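Local coordinates for putative ABC-transporter ATP-binding protein (Alicyclobacillus acidocaldarius, PDB 1Z47) that probably binds and hydrolyses ATP as the nucleotide-binding subunit of an ABC transporter thought to import sulfate, at residues V44-P49 / V200-D205; V34-R39 / R215-H220; V92-A97 / P172-D177; K22-G27 / G63-T68. All blocks are in the same frame, centred on the assembly; numbering follows the deposited sequence.

Contact 1 (V44-P49 / V200-D205); sequences VGLLGP and VFVTHD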
# COMPACT_ATOMS: atom_id res chain seq x y z
N VAL B 44 -5.71 -1.02 18.72
CA VAL B 44 -4.32 -0.53 18.63
C VAL B 44 -3.50 -1.19 17.52
O VAL B 44 -3.54 -2.41 17.36
CB VAL B 44 -3.56 -0.75 19.95
CG1 VAL B 44 -2.04 -0.53 19.76
CG2 VAL B 44 -4.11 0.20 21.03
N GLY B 45 -2.76 -0.36 16.77
CA GLY B 45 -1.91 -0.89 15.73
C GLY B 45 -0.46 -0.93 16.21
O GLY B 45 0.07 0.05 16.73
N LEU B 46 0.17 -2.09 16.07
CA LEU B 46 1.56 -2.21 16.46
C LEU B 46 2.28 -1.96 15.12
O LEU B 46 2.33 -2.83 14.23
CB LEU B 46 1.85 -3.60 17.00
CG LEU B 46 1.04 -4.13 18.21
CD1 LEU B 46 1.48 -5.54 18.50
CD2 LEU B 46 1.27 -3.26 19.44
N LEU B 47 2.83 -0.76 14.99
CA LEU B 47 3.52 -0.35 13.77
C LEU B 47 5.05 -0.30 13.88
O LEU B 47 5.59 0.42 14.73
CB LEU B 47 2.99 1.02 13.35
CG LEU B 47 3.69 1.79 12.23
CD1 LEU B 47 3.65 0.98 10.92
CD2 LEU B 47 3.01 3.14 12.04
N GLY B 48 5.73 -1.04 13.02
CA GLY B 48 7.18 -1.05 13.02
C GLY B 48 7.81 -1.84 11.87
O GLY B 48 7.12 -2.58 11.15
N PRO B 49 9.13 -1.72 11.68
CA PRO B 49 9.84 -2.44 10.61
C PRO B 49 9.81 -3.94 10.92
O PRO B 49 9.55 -4.34 12.05
CB PRO B 49 11.27 -1.92 10.72
CG PRO B 49 11.11 -0.55 11.29
CD PRO B 49 10.01 -0.73 12.34
N VAL B 200 -5.91 -5.51 18.69
CA VAL B 200 -4.51 -5.16 18.43
C VAL B 200 -4.12 -5.82 17.11
O VAL B 200 -4.37 -7.01 16.91
CB VAL B 200 -3.55 -5.70 19.52
CG1 VAL B 200 -2.16 -5.04 19.36
CG2 VAL B 200 -4.10 -5.41 20.92
N PHE B 201 -3.48 -5.07 16.21
CA PHE B 201 -3.07 -5.67 14.94
C PHE B 201 -1.64 -5.27 14.64
O PHE B 201 -1.16 -4.24 15.11
CB PHE B 201 -4.02 -5.25 13.81
CG PHE B 201 -3.99 -3.79 13.48
CD1 PHE B 201 -3.18 -3.30 12.45
CD2 PHE B 201 -4.81 -2.89 14.18
CE1 PHE B 201 -3.20 -1.94 12.13
CE2 PHE B 201 -4.84 -1.54 13.87
CZ PHE B 201 -4.03 -1.05 12.84
N VAL B 202 -0.95 -6.10 13.87
CA VAL B 202 0.45 -5.87 13.51
C VAL B 202 0.50 -5.31 12.10
O VAL B 202 -0.27 -5.72 11.23
CB VAL B 202 1.23 -7.21 13.58
CG1 VAL B 202 2.53 -7.12 12.79
CG2 VAL B 202 1.52 -7.56 15.07
N THR B 203 1.41 -4.37 11.86
CA THR B 203 1.53 -3.79 10.52
C THR B 203 2.84 -3.03 10.28
O THR B 203 3.41 -2.43 11.19
CB THR B 203 0.33 -2.85 10.22
OG1 THR B 203 0.40 -2.41 8.86
CG2 THR B 203 0.35 -1.65 11.13
N HIS B 204 3.33 -3.09 9.05
CA HIS B 204 4.54 -2.36 8.69
C HIS B 204 4.16 -1.22 7.73
O HIS B 204 5.03 -0.54 7.17
CB HIS B 204 5.58 -3.30 8.06
CG HIS B 204 5.05 -4.09 6.90
ND1 HIS B 204 4.72 -3.52 5.69
CD2 HIS B 204 4.83 -5.42 6.75
CE1 HIS B 204 4.31 -4.45 4.85
NE2 HIS B 204 4.36 -5.62 5.47
N ASP B 205 2.85 -1.01 7.59
CA ASP B 205 2.27 0.01 6.70
C ASP B 205 1.69 1.18 7.51
O ASP B 205 0.59 1.09 8.05
CB ASP B 205 1.14 -0.62 5.86
CG ASP B 205 0.59 0.34 4.81
OD1 ASP B 205 0.80 1.57 4.93
OD2 ASP B 205 -0.05 -0.16 3.85

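Contact 2 (V34-R39 / R215-H220); sequences VSFQIR and RVLVLH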
# COMPACT_ATOMS: atom_id res chain seq x y z
N VAL B 34 9.58 -3.33 27.57
CA VAL B 34 8.44 -2.52 27.16
C VAL B 34 7.28 -2.46 28.14
O VAL B 34 6.95 -3.45 28.79
CB VAL B 34 7.94 -3.03 25.78
CG1 VAL B 34 6.64 -2.33 25.37
CG2 VAL B 34 9.04 -2.80 24.74
N SER B 35 6.67 -1.28 28.23
CA SER B 35 5.51 -1.07 29.10
C SER B 35 4.51 -0.14 28.42
O SER B 35 4.88 0.90 27.88
CB SER B 35 5.94 -0.46 30.44
OG SER B 35 6.80 -1.34 31.14
N PHE B 36 3.24 -0.52 28.44
CA PHE B 36 2.20 0.31 27.84
C PHE B 36 0.87 -0.15 28.38
O PHE B 36 0.74 -1.24 28.92
CB PHE B 36 2.21 0.19 26.30
CG PHE B 36 2.07 -1.22 25.78
CD1 PHE B 36 0.85 -1.88 25.81
CD2 PHE B 36 3.19 -1.90 25.28
CE1 PHE B 36 0.73 -3.20 25.35
CE2 PHE B 36 3.08 -3.22 24.82
CZ PHE B 36 1.85 -3.87 24.86
N GLN B 37 -0.14 0.69 28.21
CA GLN B 37 -1.47 0.35 28.67
C GLN B 37 -2.45 0.61 27.55
O GLN B 37 -2.56 1.75 27.07
CB GLN B 37 -1.86 1.20 29.88
CG GLN B 37 -0.83 1.26 30.99
CD GLN B 37 -1.39 1.93 32.23
OE1 GLN B 37 -2.15 1.32 32.99
NE2 GLN B 37 -1.03 3.19 32.44
N ILE B 38 -3.16 -0.43 27.13
CA ILE B 38 -4.16 -0.29 26.07
C ILE B 38 -5.54 -0.21 26.74
O ILE B 38 -5.86 -1.02 27.61
CB ILE B 38 -4.09 -1.48 25.09
CG1 ILE B 38 -2.80 -1.38 24.26
CG2 ILE B 38 -5.30 -1.49 24.18
CD1 ILE B 38 -2.56 -2.57 23.33
N ARG B 39 -6.33 0.78 26.33
CA ARG B 39 -7.67 0.99 26.89
C ARG B 39 -8.73 -0.02 26.41
O ARG B 39 -8.61 -0.62 25.32
CB ARG B 39 -8.15 2.41 26.56
CG ARG B 39 -7.10 3.50 26.83
CD ARG B 39 -7.65 4.89 26.54
NE ARG B 39 -8.46 5.40 27.65
CZ ARG B 39 -9.19 6.51 27.61
NH1 ARG B 39 -9.89 6.88 28.67
NH2 ARG B 39 -9.21 7.26 26.51
N ARG B 215 -5.10 4.38 18.46
CA ARG B 215 -3.74 4.81 18.81
C ARG B 215 -2.73 3.85 18.20
O ARG B 215 -2.98 2.65 18.04
CB ARG B 215 -3.52 4.90 20.33
CG ARG B 215 -4.19 6.13 20.97
CD ARG B 215 -3.73 6.30 22.40
NE ARG B 215 -4.09 5.15 23.21
CZ ARG B 215 -3.51 4.84 24.36
NH1 ARG B 215 -2.53 5.61 24.84
NH2 ARG B 215 -3.93 3.78 25.04
N VAL B 216 -1.56 4.39 17.91
CA VAL B 216 -0.49 3.62 17.28
C VAL B 216 0.72 3.48 18.18
O VAL B 216 1.20 4.47 18.75
CB VAL B 216 -0.06 4.34 15.98
CG1 VAL B 216 1.02 3.54 15.24
CG2 VAL B 216 -1.28 4.56 15.10
N LEU B 217 1.20 2.24 18.30
CA LEU B 217 2.39 1.95 19.06
C LEU B 217 3.55 1.77 18.04
O LEU B 217 3.65 0.74 17.37
CB LEU B 217 2.20 0.67 19.87
CG LEU B 217 3.33 0.43 20.87
CD1 LEU B 217 3.12 1.36 22.06
CD2 LEU B 217 3.34 -1.00 21.34
N VAL B 218 4.40 2.78 17.92
CA VAL B 218 5.53 2.70 16.99
C VAL B 218 6.70 1.97 17.65
O VAL B 218 7.20 2.36 18.73
CB VAL B 218 5.94 4.11 16.53
CG1 VAL B 218 6.86 4.04 15.30
CG2 VAL B 218 4.71 4.94 16.24
N LEU B 219 7.13 0.89 17.02
CA LEU B 219 8.22 0.09 17.51
C LEU B 219 9.46 0.26 16.64
O LEU B 219 9.38 0.42 15.42
CB LEU B 219 7.83 -1.39 17.51
CG LEU B 219 6.85 -1.84 18.60
CD1 LEU B 219 7.51 -1.69 19.98
CD2 LEU B 219 5.59 -1.01 18.51
N HIS B 220 10.61 0.21 17.29
CA HIS B 220 11.88 0.33 16.59
C HIS B 220 12.96 -0.35 17.44
O HIS B 220 13.17 -0.00 18.60
CB HIS B 220 12.23 1.79 16.36
CG HIS B 220 13.45 2.01 15.53
ND1 HIS B 220 14.51 2.79 15.94
CD2 HIS B 220 13.76 1.59 14.28
CE1 HIS B 220 15.42 2.85 14.98
NE2 HIS B 220 14.99 2.13 13.96

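Contact 3 (V92-A97 / P172-D177); sequences VFQNYA and PFAAID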
# COMPACT_ATOMS: atom_id res chain seq x y z
N VAL B 92 -6.95 -14.10 14.82
CA VAL B 92 -7.25 -13.98 13.39
C VAL B 92 -5.85 -13.84 12.78
O VAL B 92 -5.37 -12.73 12.49
CB VAL B 92 -8.09 -12.72 13.06
CG1 VAL B 92 -8.54 -12.75 11.61
CG2 VAL B 92 -9.31 -12.63 13.99
N PHE B 93 -5.18 -14.97 12.63
CA PHE B 93 -3.81 -15.02 12.11
C PHE B 93 -3.67 -15.52 10.68
O PHE B 93 -4.53 -16.23 10.17
CB PHE B 93 -2.95 -15.92 13.01
CG PHE B 93 -2.49 -15.27 14.29
CD1 PHE B 93 -3.26 -14.29 14.92
CD2 PHE B 93 -1.31 -15.70 14.91
CE1 PHE B 93 -2.86 -13.74 16.14
CE2 PHE B 93 -0.90 -15.15 16.13
CZ PHE B 93 -1.68 -14.18 16.75
N GLN B 94 -2.57 -15.13 10.04
CA GLN B 94 -2.28 -15.57 8.68
C GLN B 94 -1.77 -17.00 8.87
O GLN B 94 -1.81 -17.83 7.95
CB GLN B 94 -1.18 -14.70 8.05
CG GLN B 94 -0.98 -14.91 6.55
CD GLN B 94 0.24 -14.17 5.99
OE1 GLN B 94 0.38 -12.96 6.15
NE2 GLN B 94 1.12 -14.91 5.33
N ASN B 95 -1.30 -17.27 10.09
CA ASN B 95 -0.76 -18.57 10.51
C ASN B 95 -1.89 -19.60 10.61
O ASN B 95 -1.65 -20.81 10.66
CB ASN B 95 -0.10 -18.39 11.89
CG ASN B 95 0.45 -19.68 12.47
OD1 ASN B 95 -0.28 -20.65 12.65
ND2 ASN B 95 1.74 -19.68 12.77
N TYR B 96 -3.12 -19.10 10.61
CA TYR B 96 -4.31 -19.93 10.72
C TYR B 96 -4.74 -20.55 9.39
O TYR B 96 -4.02 -20.48 8.38
CB TYR B 96 -5.46 -19.07 11.27
CG TYR B 96 -6.28 -19.70 12.37
CD1 TYR B 96 -7.00 -18.89 13.26
CD2 TYR B 96 -6.36 -21.09 12.53
CE1 TYR B 96 -7.78 -19.45 14.27
CE2 TYR B 96 -7.14 -21.65 13.53
CZ TYR B 96 -7.84 -20.83 14.40
OH TYR B 96 -8.62 -21.37 15.39
N ALA B 97 -5.91 -21.16 9.40
CA ALA B 97 -6.46 -21.79 8.23
C ALA B 97 -7.84 -22.30 8.62
O ALA B 97 -7.98 -23.02 9.61
CB ALA B 97 -5.59 -22.94 7.77
N PRO B 172 -3.19 -10.83 8.79
CA PRO B 172 -4.00 -11.84 8.11
C PRO B 172 -4.33 -11.55 6.64
O PRO B 172 -4.72 -12.45 5.89
CB PRO B 172 -5.26 -11.90 8.97
CG PRO B 172 -5.40 -10.47 9.44
CD PRO B 172 -3.98 -10.15 9.84
N PHE B 173 -4.13 -10.30 6.22
CA PHE B 173 -4.47 -9.90 4.86
C PHE B 173 -3.31 -9.86 3.86
O PHE B 173 -3.48 -9.38 2.74
CB PHE B 173 -5.20 -8.55 4.93
CG PHE B 173 -6.38 -8.55 5.88
CD1 PHE B 173 -6.78 -7.38 6.52
CD2 PHE B 173 -7.07 -9.73 6.15
CE1 PHE B 173 -7.86 -7.39 7.41
CE2 PHE B 173 -8.14 -9.75 7.04
CZ PHE B 173 -8.54 -8.58 7.68
N ALA B 174 -2.14 -10.36 4.25
CA ALA B 174 -1.00 -10.38 3.34
C ALA B 174 -1.33 -11.42 2.26
O ALA B 174 -2.16 -12.30 2.47
CB ALA B 174 0.27 -10.77 4.08
N ALA B 175 -0.67 -11.31 1.10
CA ALA B 175 -0.92 -12.24 0.01
C ALA B 175 -2.33 -11.98 -0.56
O ALA B 175 -2.92 -12.84 -1.22
CB ALA B 175 -0.80 -13.70 0.50
N ILE B 176 -2.85 -10.79 -0.28
CA ILE B 176 -4.17 -10.36 -0.73
C ILE B 176 -3.99 -9.22 -1.74
O ILE B 176 -2.98 -8.51 -1.70
CB ILE B 176 -4.99 -9.77 0.45
CG1 ILE B 176 -6.48 -9.77 0.12
CG2 ILE B 176 -4.57 -8.33 0.70
CD1 ILE B 176 -7.12 -11.13 0.25
N ASP B 177 -4.95 -9.05 -2.65
CA ASP B 177 -4.89 -7.97 -3.62
C ASP B 177 -5.14 -6.67 -2.86
O ASP B 177 -5.98 -6.64 -1.94
CB ASP B 177 -5.98 -8.12 -4.71
CG ASP B 177 -5.56 -9.06 -5.84
OD1 ASP B 177 -4.44 -9.61 -5.79
OD2 ASP B 177 -6.35 -9.25 -6.80

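Contact 4 (K22-G27 / G63-T68); sequences KIYPGG and GLERPT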
# COMPACT_ATOMS: atom_id res chain seq x y z
N LYS B 22 11.97 -9.85 26.12
CA LYS B 22 12.09 -11.12 25.41
C LYS B 22 13.11 -10.81 24.33
O LYS B 22 12.78 -10.22 23.30
CB LYS B 22 10.76 -11.50 24.79
CG LYS B 22 10.35 -12.94 24.97
CD LYS B 22 11.15 -13.89 24.12
CE LYS B 22 10.44 -15.24 24.08
NZ LYS B 22 11.16 -16.27 23.32
N ILE B 23 14.35 -11.21 24.56
CA ILE B 23 15.45 -10.91 23.65
C ILE B 23 15.89 -12.10 22.81
O ILE B 23 16.03 -13.22 23.31
CB ILE B 23 16.64 -10.38 24.47
CG1 ILE B 23 16.20 -9.13 25.23
CG2 ILE B 23 17.84 -10.09 23.58
CD1 ILE B 23 17.08 -8.77 26.39
N TYR B 24 16.10 -11.86 21.52
CA TYR B 24 16.56 -12.92 20.62
C TYR B 24 18.00 -12.59 20.26
O TYR B 24 18.29 -11.50 19.77
CB TYR B 24 15.69 -12.99 19.36
CG TYR B 24 14.28 -13.48 19.61
CD1 TYR B 24 13.30 -12.63 20.12
CD2 TYR B 24 13.93 -14.81 19.37
CE1 TYR B 24 11.99 -13.09 20.38
CE2 TYR B 24 12.64 -15.28 19.63
CZ TYR B 24 11.68 -14.42 20.14
OH TYR B 24 10.43 -14.91 20.42
N PRO B 25 18.92 -13.53 20.50
CA PRO B 25 20.34 -13.31 20.20
C PRO B 25 20.63 -12.81 18.79
O PRO B 25 21.71 -12.29 18.53
CB PRO B 25 20.96 -14.68 20.46
CG PRO B 25 19.84 -15.61 20.02
CD PRO B 25 18.66 -14.97 20.71
N GLY B 26 19.68 -12.99 17.89
CA GLY B 26 19.89 -12.57 16.52
C GLY B 26 19.48 -11.13 16.26
O GLY B 26 19.71 -10.61 15.17
N GLY B 27 18.88 -10.49 17.26
CA GLY B 27 18.44 -9.12 17.11
C GLY B 27 16.95 -9.02 16.85
O GLY B 27 16.15 -8.80 17.77
N GLY B 63 0.10 -15.39 24.28
CA GLY B 63 0.57 -16.42 25.16
C GLY B 63 1.38 -17.39 24.34
O GLY B 63 1.87 -18.38 24.85
N LEU B 64 1.52 -17.09 23.05
CA LEU B 64 2.30 -17.94 22.16
C LEU B 64 3.78 -17.83 22.52
O LEU B 64 4.58 -18.69 22.17
CB LEU B 64 2.07 -17.54 20.70
CG LEU B 64 0.69 -17.95 20.19
CD1 LEU B 64 0.36 -17.21 18.90
CD2 LEU B 64 0.66 -19.48 19.98
N GLU B 65 4.12 -16.74 23.21
CA GLU B 65 5.48 -16.48 23.66
C GLU B 65 5.38 -16.04 25.11
O GLU B 65 4.36 -15.50 25.52
CB GLU B 65 6.11 -15.35 22.84
CG GLU B 65 6.34 -15.67 21.38
CD GLU B 65 7.48 -16.64 21.17
OE1 GLU B 65 7.72 -17.04 20.00
OE2 GLU B 65 8.16 -17.00 22.16
N ARG B 66 6.45 -16.26 25.87
CA ARG B 66 6.45 -15.87 27.27
C ARG B 66 7.63 -14.93 27.53
O ARG B 66 8.75 -15.18 27.07
CB ARG B 66 6.57 -17.10 28.16
CG ARG B 66 5.82 -16.96 29.46
CD ARG B 66 4.50 -17.73 29.42
NE ARG B 66 4.70 -19.19 29.40
CZ ARG B 66 3.71 -20.08 29.43
NH1 ARG B 66 2.45 -19.67 29.48
NH2 ARG B 66 3.98 -21.38 29.41
N PRO B 67 7.40 -13.86 28.31
CA PRO B 67 8.46 -12.88 28.63
C PRO B 67 9.58 -13.42 29.52
O PRO B 67 9.34 -14.21 30.43
CB PRO B 67 7.69 -11.74 29.29
CG PRO B 67 6.55 -12.45 29.97
CD PRO B 67 6.12 -13.47 28.93
N THR B 68 10.81 -13.00 29.23
CA THR B 68 11.98 -13.42 30.00
C THR B 68 12.01 -12.62 31.30
O THR B 68 12.64 -13.02 32.28
CB THR B 68 13.31 -13.13 29.24
OG1 THR B 68 13.28 -13.76 27.95
CG2 THR B 68 14.50 -13.67 30.02

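Contact 1 (V44-P49 / V200-D205)
Three backbone hydrogen bonds join strand 44-47 to strand 200-203 as parallel neighbours, their axes 4.7 Å apart. Phe201 N gives to Val44 O, and Leu46 N meets Phe201 O at 2.7 Å with an almost straight N-H...O angle of 179°. Thr203 N then bonds Leu46 O in its carbonyl plane, and a fourth bond, from Gly48 N to Thr203 O at 3.3 Å, extends the pairing just past the end of strand 44-47. On the Phe201 face, chi1 of 65° sets that ring between its own backbone N and carbonyl carbon and folds it over Gly45, whose CA lies 3.6 Å from the ring centroid in a CH-pi contact. On the other face, Leu46 CG lies 3.5 Å from Val200 CG1, while Leu46 CD1 touches Val202 CG2; Ile57, Leu58 and Lys54 of helix 54-62 cover this apolar layer. At the end of the strand, Thr203 OG1 accepts from Asp205 N at 3.1 Å, an ST turn, and also bonds Glu208, while His204 ND1 bonds Thr178 OG1 of the second subunit. The arrangement is the parallel core of a P-loop ATPase: the strand entering the probable Walker A loop runs beside the one leading to His204, at the H-loop position of ABC ATPases.

Contact 2 (V34-R39 / R215-H220)
One hydrogen bond and a little side-chain packing join segment 34-39 to the nearly antiparallel strand 215-220; the axes of the two strands stay 10.1 Å apart. Arg215 NH2 gives to the backbone oxygen Gln37 O at 3.2 Å, arriving in the carbonyl plane with an N-H...O angle of 142°; the oxygen sits at the edge of the guanidinium, near its plane. A bend at chi3 (-61°) turns this tip toward the other strand, where Arg39 CG also packs 3.7 Å from Arg215 NH2. The two guanidiniums stand almost perpendicular, their planes 86° apart. Farther along, Leu217 CG is anti to its backbone N, and its CD2 methyl reaches Phe36 CD2 at 4.0 Å, the two side chains crossing at about a right angle. In the next shell, Glu42 forms a salt bridge with Arg215 NE and accepts from Arg39 N, so one carboxylate orients both segments and probably offsets part of the charge of Arg215. Phe36 also stacks on Phe17 and touches Ile57 of helix 54-62, while Phe227 packs against both Arg215 and Leu217. Side chains thus pack one sheet on another, joining the antiparallel beta subdomain to the P-loop core sheet of an ABC ATPase.

Contact 3 (V92-A97 / P172-D177)
An extended Gln94, with CG anti to the backbone N (chi1 -169°) and CD anti in turn (chi2 -172°), reaches from the end of strand 89-93 to the loop that follows strand 166-170. Gln94 CB lies beside Pro172, 4.0 Å from its CA, and the amide carbon Gln94 CD comes within 3.9 Å of the Ala174 CB methyl. Val92 turns CG1 anti to its own N, which brings that methyl to 4.3 Å from Pro172 CB. The proline ring sits closest to a carbonyl: Val92 O is 3.6 Å from Pro172 CB and 3.8 Å from Pro172 CG. Beyond it, Pro172 CG rests over one face of the Phe173 ring, 3.7 Å above the plane, and Phe173 in turn packs on helix 178-195. Gln94 occupies the Q-loop position of ABC ATPases, and 172-177 runs from the end of the Walker B segment into the D-loop, where Asp177 bonds Ser50 N of the second subunit. No hydrogen bond crosses between the two segments, so the probable Q-loop and D-loop meet here by largely apolar packing centred on Pro172, while Val92 is bonded through its backbone to Leu168 and Asp170 in the sheet.

Contact 4 (K22-G27 / G63-T68)
Lys22 NZ forms a salt bridge with Glu65 OE2 at 3.3 Å, its hydrogen bond weak, and the same ammonium group makes a second weak bond, within its own segment, to Tyr24 OH at 3.3 Å. The two side chains of the ion pair cross at about a right angle, each bent at chi2 (-73° in both), so that they meet tip to tip. The other carboxylate oxygen, Glu65 OE1, is held by a salt bridge to Arg59 of helix 54-62, and Arg29 bonds Tyr24 OH. Each carboxylate oxygen thus has a cationic partner, and the surrounding positive groups would be expected to keep the acid ionised. The Tyr24 ring stands steeply to the carboxylate, their planes 82° apart, with its hydroxyl oxygen OH 3.5 Å from Glu65 CD.

Around these polar groups the aliphatic part of Lys22 lies along the backbone of 63-68. Its CE is 3.4 Å from Arg66 O and its CG 3.5 Å from the same oxygen, while CG also packs on Pro67 CA at 4.1 Å. At the far end Thr68 OG1 approaches Lys22 CA at 3.9 Å, and Thr68 is tied through its backbone to Glu21, continuing strand 15-22's pairing with strand 69-74. A type I turn from Tyr24 to Gly27, closed by Gly27 N to Tyr24 O, bends the chain away beyond the contact. Tyr24 falls where the A-loop aromatic of ABC ATPases lies, the residue that in relatives stacks on the adenine of ATP, so this surface contact joins the probable A-loop to the turn after the P-loop helix.

How the contacts relate
Contacts 1 and 2 adjoin, their centres about 10 Å apart: strand 43-47 lies between strands 198-203 and 215-220, with Leu47 O 2.8 Å from Leu219 N in a probable hydrogen bond. Contact 3 lies farther across the same sheet, toward its edge strand 89-93, its centre about 14 Å from that of contact 1. Contact 4, about 18 Å from contact 1 between centres, meets contact 3 through Phe93 CE2 and Leu64 CD1 at 3.7 Å. By family resemblance, contact 1 contributes Walker A and H-loop parts, contact 3 Q-loop and D-loop, and contact 4 the A-loop of a probable ATP site. Across the dimer, Asp177 of contact 3 packs on His204 of the second subunit.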